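Local coordinates for surface antigen protein 2 (Candida albicans, PDB 4Y7S) that binds haem as a secreted haemophore and helps the fungus draw iron from human haemoglobin during hyphal growth, passing haem to and from related CFEM proteins, at residues Arg70-Asp73 against Val74-Arg78. Numbering follows the deposited sequence.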
loop_
_atom_site.group_PDB
_atom_site.type_symbol
_atom_site.label_atom_id
_atom_site.label_comp_id
_atom_site.label_asym_id
_atom_site.label_seq_id
_atom_site.Cartn_x
_atom_site.Cartn_y
_atom_site.Cartn_z
ATOM N N ARG A 70 8.152 -7.947 22.692
ATOM C CA ARG A 70 7.043 -7.828 23.648
ATOM C C ARG A 70 7.239 -6.637 24.568
ATOM O O ARG A 70 8.363 -6.178 24.767
ATOM C CB ARG A 70 6.912 -9.096 24.512
ATOM C CG ARG A 70 6.700 -10.378 23.742
ATOM C CD ARG A 70 5.230 -10.636 23.466
ATOM N NE ARG A 70 5.037 -11.794 22.591
ATOM C CZ ARG A 70 5.080 -11.747 21.260
ATOM N NH1 ARG A 70 5.307 -10.594 20.623
ATOM N NH2 ARG A 70 4.897 -12.858 20.557
ATOM N N GLY A 71 6.142 -6.148 25.131
ATOM C CA GLY A 71 6.188 -5.144 26.186
ATOM C C GLY A 71 6.884 -3.862 25.772
ATOM O O GLY A 71 6.688 -3.355 24.673
ATOM N N ALA A 72 7.719 -3.348 26.660
ATOM C CA ALA A 72 8.397 -2.075 26.439
ATOM C C ALA A 72 9.274 -2.079 25.195
ATOM O O ALA A 72 9.522 -1.019 24.608
ATOM C CB ALA A 72 9.213 -1.710 27.660
ATOM N N ASP A 73 9.745 -3.253 24.775
ATOM C CA ASP A 73 10.549 -3.348 23.561
ATOM C C ASP A 73 9.731 -2.878 22.354
ATOM O O ASP A 73 10.254 -2.216 21.450
ATOM C CB ASP A 73 11.044 -4.781 23.336
ATOM C CG ASP A 73 12.122 -5.188 24.306
ATOM O OD1 ASP A 73 12.700 -4.295 24.964
ATOM O OD2 ASP A 73 12.355 -6.413 24.444
ATOM N N VAL A 74 8.452 -3.232 22.312
ATOM C CA VAL A 74 7.598 -2.773 21.210
ATOM C C VAL A 74 7.438 -1.245 21.274
ATOM O O VAL A 74 7.651 -0.529 20.288
ATOM C CB VAL A 74 6.206 -3.426 21.234
ATOM C CG1 VAL A 74 5.382 -2.910 20.055
ATOM C CG2 VAL A 74 6.324 -4.955 21.164
ATOM N N THR A 75 7.090 -0.756 22.461
ATOM C CA THR A 75 6.885 0.667 22.689
ATOM C C THR A 75 8.131 1.503 22.333
ATOM O O THR A 75 8.033 2.530 21.657
ATOM C CB THR A 75 6.490 0.889 24.140
ATOM O OG1 THR A 75 5.298 0.132 24.406
ATOM C CG2 THR A 75 6.227 2.352 24.421
ATOM N N ASN A 76 9.296 1.055 22.782
ATOM C CA ASN A 76 10.545 1.740 22.482
ATOM C C ASN A 76 10.896 1.687 20.996
ATOM O O ASN A 76 11.363 2.674 20.422
ATOM C CB ASN A 76 11.668 1.149 23.337
ATOM C CG ASN A 76 11.615 1.631 24.761
ATOM O OD1 ASN A 76 11.157 2.737 25.016
ATOM N ND2 ASN A 76 12.024 0.780 25.710
ATOM N N PHE A 77 10.670 0.550 20.362
ATOM C CA PHE A 77 10.882 0.484 18.932
ATOM C C PHE A 77 9.999 1.518 18.212
ATOM O O PHE A 77 10.479 2.243 17.343
ATOM C CB PHE A 77 10.605 -0.893 18.341
ATOM C CG PHE A 77 10.699 -0.874 16.857
ATOM C CD1 PHE A 77 11.943 -1.009 16.244
ATOM C CD2 PHE A 77 9.582 -0.602 16.075
ATOM C CE1 PHE A 77 12.068 -0.925 14.867
ATOM C CE2 PHE A 77 9.695 -0.516 14.689
ATOM C CZ PHE A 77 10.940 -0.677 14.089
ATOM N N ARG A 78 8.724 1.600 18.578
ATOM C CA ARG A 78 7.829 2.510 17.884
ATOM C C ARG A 78 8.235 3.977 18.109
ATOM O O ARG A 78 8.138 4.788 17.191
ATOM C CB ARG A 78 6.375 2.332 18.318
ATOM C CG ARG A 78 5.747 1.034 17.894
ATOM C CD ARG A 78 4.228 1.017 18.188
ATOM N NE ARG A 78 3.418 1.642 17.131
ATOM C CZ ARG A 78 2.088 1.550 17.050
ATOM N NH1 ARG A 78 1.406 0.879 17.967
ATOM N NH2 ARG A 78 1.437 2.144 16.062
HETATM O O HOH W 1 13.011 -1.836 25.559
#
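Gly71 and Val74 meet in the first turn of helix 72-87, a local contact at the N-terminal end of that helix within the helical-basket fold of the CFEM domain, with Gly71 at the N-cap position. The evidence for a helix start is the bonding of Gly71 O. Val74 N approaches it at 2.9 Å, from above the carbonyl plane. That bond is bent to 131° at the hydrogen, while the one from Thr75 N is straighter but weak. Regular i to i+4 bonding takes over one residue later, where Asn76 N reaches Ala72 O at 2.8 Å. Its N-H...O angle is 167°. Phe77 N follows in the same pattern, 3.0 Å from Asp73 O. Gly71 itself has a positive phi, outside the helical region, as a residue just before the first turn may, and its backbone is also hydrogen-bonded to Ala108 of helix 99-110.

On the buried side, Val74 has CG1 anti to its backbone N (chi1 -179°), which leaves CG2 beside that N. From there Val74 CG2 lies 3.8 Å from Arg70 N. The Val74 side chain also packs on Leu105 and Ala108 of helix 99-110, and the Phe77 ring reaches Val61 and Val65 of helix 55-68, so the two buried side chains join this helix start to both. Arg70 folds back to Ala66 O through NH1.

On another face, Asp73 and Asn76, three residues apart, are joined indirectly. A single water donates to Asp73 OD1 at 2.5 Å and accepts from Asn76 ND2 at 2.8 Å.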